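Local coordinates for protein TfuB1 (Thermobifida fusca, PDB 6JX3) that binds the leader peptide of a lasso peptide precursor, probably serving as the peptide-recognition element of the biosynthetic machinery, at residues A[77-80]-A[81-84]; A[59-62]-A[63-66]. One frame throughout, in Å; residues are numbered along the deposited sequence. Where two conformers were deposited one is given.

Both contacts are local and lie within the PqqD-like domain, on consecutive helices. Interaction 2 forms the start of helix 62-72, where a capping box and a zinc-bound carboxylate occupy the first turn; interaction 1 spans the opening turns of helix 77-93, with a salt bridge beside helix 62-72 and acidic groups turned to a zinc ion and the bound peptide. Each has a polar, largely exposed flank and a buried apolar one. The buried flanks meet where CD1 of I84 lies 3.7 Å from CG1 of V65. Separately, the aliphatic part of the exposed E81 side chain rests on buried A66, CG to CB at 3.7 Å. Their centres are about 11 Å apart.

Interaction 1 (A[77-80]-A[81-84]); sequences RTDA and ERDI
R77 pairs with E81 one turn further along helix 77-93 in a salt bridge, NE to OE2 at 2.7 Å. The bond is almost straight (176°) and lies in the guanidinium plane, while OE2 is met on its anti side and the two flat groups are turned 65° apart. R77 carries CG anti to its own nitrogen and then bends at CG (chi2 90°), which brings the NE edge to the carboxylate; CG and CD both run 3.6 Å from OE2 of E81. Replacing R77 with an alanine would probably leave the E81 carboxylate without its charged mate and free to turn. At T78 the carbonyl O receives R82 N at 3.1 Å. D79 O accepts D83 N at 2.8 Å, and OD1 of D79 ligates a zinc ion. R82 brings NH1 to 2.6 Å from OD1 of D79, guanidinium and carboxylate nearly perpendicular, but D79 has two conformers and this short distance is doubtful. A water donates to OD2 of D83 at 2.9 Å and makes a weak bond to OD1 of D79. A80 O takes I84 N. OD1 of D83 is hydrogen-bonded to an aromatic side chain of the bound peptide. Charge is thus divided along the helix: E81 is balanced by R77, D79 has the zinc ion and R82 nearby, and D83 turns to the peptide; the zinc would be expected to offset some of the acidic charge.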
loop_
_atom_site.group_PDB
_atom_site.type_symbol
_atom_site.label_atom_id
_atom_site.label_comp_id
_atom_site.label_asym_id
_atom_site.label_seq_id
_atom_site.Cartn_x
_atom_site.Cartn_y
_atom_site.Cartn_z
ATOM N N ARG A 77 -15.598 7.495 6.812
ATOM C CA ARG A 77 -14.402 8.329 6.712
ATOM C C ARG A 77 -13.414 8.053 7.842
ATOM O O ARG A 77 -12.203 7.941 7.606
ATOM C CB ARG A 77 -14.807 9.797 6.686
ATOM C CG ARG A 77 -13.663 10.730 6.941
ATOM C CD ARG A 77 -13.008 11.107 5.648
ATOM N NE ARG A 77 -11.920 12.055 5.862
ATOM C CZ ARG A 77 -11.623 13.044 5.029
ATOM N NH1 ARG A 77 -12.346 13.220 3.929
ATOM N NH2 ARG A 77 -10.603 13.853 5.295
ATOM N N THR A 78 -13.912 7.949 9.081
ATOM C CA THR A 78 -13.017 7.699 10.203
ATOM C C THR A 78 -12.246 6.397 10.005
ATOM O O THR A 78 -11.028 6.353 10.218
ATOM C CB THR A 78 -13.823 7.696 11.504
ATOM O OG1 THR A 78 -14.639 8.868 11.540
ATOM C CG2 THR A 78 -12.912 7.760 12.699
ATOM N N ASP A 79 -12.926 5.330 9.593
ATOM C CA ASP A 79 -12.250 4.058 9.376
ATOM C C ASP A 79 -11.251 4.158 8.232
ATOM O O ASP A 79 -10.166 3.574 8.296
ATOM C CB ASP A 79 -13.272 2.963 9.085
ATOM C CG ASP A 79 -13.978 2.481 10.335
ATOM O OD1 ASP A 79 -13.408 2.630 11.435
ATOM O OD2 ASP A 79 -15.105 1.963 10.210
ATOM N N ALA A 80 -11.616 4.886 7.173
ATOM C CA ALA A 80 -10.707 5.048 6.045
ATOM C C ALA A 80 -9.432 5.747 6.474
ATOM O O ALA A 80 -8.334 5.314 6.110
ATOM C CB ALA A 80 -11.380 5.833 4.923
ATOM N N GLU A 81 -9.554 6.822 7.263
ATOM C CA GLU A 81 -8.354 7.512 7.725
ATOM C C GLU A 81 -7.481 6.602 8.580
ATOM O O GLU A 81 -6.255 6.618 8.448
ATOM C CB GLU A 81 -8.723 8.767 8.512
ATOM C CG GLU A 81 -9.422 9.814 7.673
ATOM C CD GLU A 81 -9.502 11.145 8.367
ATOM O OE1 GLU A 81 -8.555 11.466 9.102
ATOM O OE2 GLU A 81 -10.498 11.862 8.155
ATOM N N ARG A 82 -8.088 5.822 9.476
ATOM C CA ARG A 82 -7.288 4.930 10.310
ATOM C C ARG A 82 -6.637 3.846 9.483
ATOM O O ARG A 82 -5.482 3.486 9.725
ATOM C CB ARG A 82 -8.143 4.281 11.387
ATOM C CG ARG A 82 -8.779 5.197 12.356
ATOM C CD ARG A 82 -8.890 4.415 13.638
ATOM N NE ARG A 82 -10.104 3.603 13.609
ATOM C CZ ARG A 82 -11.331 4.093 13.733
ATOM N NH1 ARG A 82 -12.383 3.283 13.680
ATOM N NH2 ARG A 82 -11.502 5.385 13.960
ATOM N N ASP A 83 -7.373 3.298 8.515
ATOM C CA ASP A 83 -6.825 2.220 7.707
ATOM C C ASP A 83 -5.681 2.713 6.834
ATOM O O ASP A 83 -4.693 1.994 6.632
ATOM C CB ASP A 83 -7.919 1.603 6.844
ATOM C CG ASP A 83 -8.866 0.723 7.634
ATOM O OD1 ASP A 83 -9.856 0.255 7.027
ATOM O OD2 ASP A 83 -8.639 0.517 8.850
ATOM N N ILE A 84 -5.823 3.908 6.258
ATOM C CA ILE A 84 -4.734 4.462 5.456
ATOM C C ILE A 84 -3.507 4.666 6.321
ATOM O O ILE A 84 -2.383 4.335 5.927
ATOM C CB ILE A 84 -5.172 5.780 4.802
ATOM C CG1 ILE A 84 -6.204 5.499 3.718
ATOM C CG2 ILE A 84 -3.964 6.535 4.241
ATOM C CD1 ILE A 84 -6.999 6.757 3.352
HETATM O O HOH W 1 -10.938 0.465 10.573
#

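Interaction 2 (A[59-62]-A[63-66]); sequences GHSP and ADVA. With ZN (zinc ion), chain E.
A capping box made by S61 and D64 begins helix 62-72. S61 is the N-cap: its OG accepts D64 N at 2.9 Å and 166°, which satisfies a backbone N-H of the first turn. OG gets there by sitting between the backbone nitrogen and the carbonyl carbon (chi1 65°). In return S61 N donates to OD2 of D64 at 3.3 Å, approaching from above the carboxylate plane. OD2 has other work as well, since it binds a zinc ion at 1.9 Å. The metal also holds a water at 2.2 Å, and that water lies 3.1 Å from ND1 of H60. The H60 ring comes edge-on, its plane 68° from that of the carboxylate, and ND1 makes only a weak hydrogen bond to OD2 of D64, at 3.4 Å. Gripped by the metal, S61 N and, loosely, H60, the carboxylate has its orientation largely fixed. Behind the box the regular helix bonds start, V65 N to S61 O at 3.0 Å and A66 N to P62 O at 2.8 Å. G59, in a Schellman motif with positive phi, closes helix 47-57, and H60 and S61 separate it from the next helix. H60 and D64 touch R55 of helix 47-57, and V65 reaches its I52; on the flank toward helix 77-93, P62, V65 and A66 pack against I84.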
loop_
_atom_site.group_PDB
_atom_site.type_symbol
_atom_site.label_atom_id
_atom_site.label_comp_id
_atom_site.label_asym_id
_atom_site.label_seq_id
_atom_site.Cartn_x
_atom_site.Cartn_y
_atom_site.Cartn_z
ATOM N N GLY A 59 0.823 11.618 -5.530
ATOM C CA GLY A 59 0.910 12.887 -4.846
ATOM C C GLY A 59 -0.337 13.290 -4.090
ATOM O O GLY A 59 -0.388 14.408 -3.573
ATOM N N HIS A 60 -1.348 12.429 -4.012
ATOM C CA HIS A 60 -2.515 12.758 -3.215
ATOM C C HIS A 60 -2.213 12.575 -1.740
ATOM O O HIS A 60 -1.433 11.705 -1.351
ATOM C CB HIS A 60 -3.688 11.880 -3.596
ATOM C CG HIS A 60 -4.129 12.094 -4.998
ATOM N ND1 HIS A 60 -4.530 13.328 -5.455
ATOM C CD2 HIS A 60 -4.168 11.261 -6.061
ATOM C CE1 HIS A 60 -4.830 13.238 -6.734
ATOM N NE2 HIS A 60 -4.619 11.996 -7.127
ATOM N N SER A 61 -2.858 13.393 -0.925
ATOM C CA SER A 61 -2.713 13.318 0.512
ATOM C C SER A 61 -3.484 12.122 1.050
ATOM O O SER A 61 -4.423 11.647 0.417
ATOM C CB SER A 61 -3.254 14.588 1.140
ATOM O OG SER A 61 -4.649 14.661 0.894
ATOM N N PRO A 62 -3.118 11.621 2.228
ATOM C CA PRO A 62 -3.979 10.618 2.871
ATOM C C PRO A 62 -5.405 11.101 3.015
ATOM O O PRO A 62 -6.343 10.303 2.937
ATOM C CB PRO A 62 -3.303 10.403 4.235
ATOM C CG PRO A 62 -1.845 10.659 3.935
ATOM C CD PRO A 62 -1.855 11.815 2.959
ATOM N N ALA A 63 -5.602 12.404 3.224
ATOM C CA ALA A 63 -6.956 12.927 3.340
ATOM C C ALA A 63 -7.716 12.779 2.027
ATOM O O ALA A 63 -8.898 12.413 2.025
ATOM C CB ALA A 63 -6.905 14.391 3.763
ATOM N N ASP A 64 -7.059 13.089 0.905
ATOM C CA ASP A 64 -7.632 12.828 -0.412
ATOM C C ASP A 64 -8.043 11.369 -0.548
ATOM O O ASP A 64 -9.108 11.052 -1.088
ATOM C CB ASP A 64 -6.608 13.103 -1.502
ATOM C CG ASP A 64 -6.361 14.554 -1.756
ATOM O OD1 ASP A 64 -7.107 15.439 -1.270
ATOM O OD2 ASP A 64 -5.365 14.779 -2.474
ATOM N N VAL A 65 -7.148 10.464 -0.150
ATOM C CA VAL A 65 -7.411 9.045 -0.335
ATOM C C VAL A 65 -8.567 8.609 0.546
ATOM O O VAL A 65 -9.393 7.789 0.139
ATOM C CB VAL A 65 -6.143 8.220 -0.068
ATOM C CG1 VAL A 65 -6.429 6.715 -0.261
ATOM C CG2 VAL A 65 -5.027 8.694 -0.984
ATOM N N ALA A 66 -8.655 9.155 1.763
ATOM C CA ALA A 66 -9.794 8.824 2.613
ATOM C C ALA A 66 -11.098 9.257 1.956
ATOM O O ALA A 66 -12.086 8.514 1.967
ATOM C CB ALA A 66 -9.641 9.473 3.990
HETATM ZN ZN ZN E . -5.006 16.559 -3.153
HETATM O O HOH W 2 -3.546 16.214 -4.727
#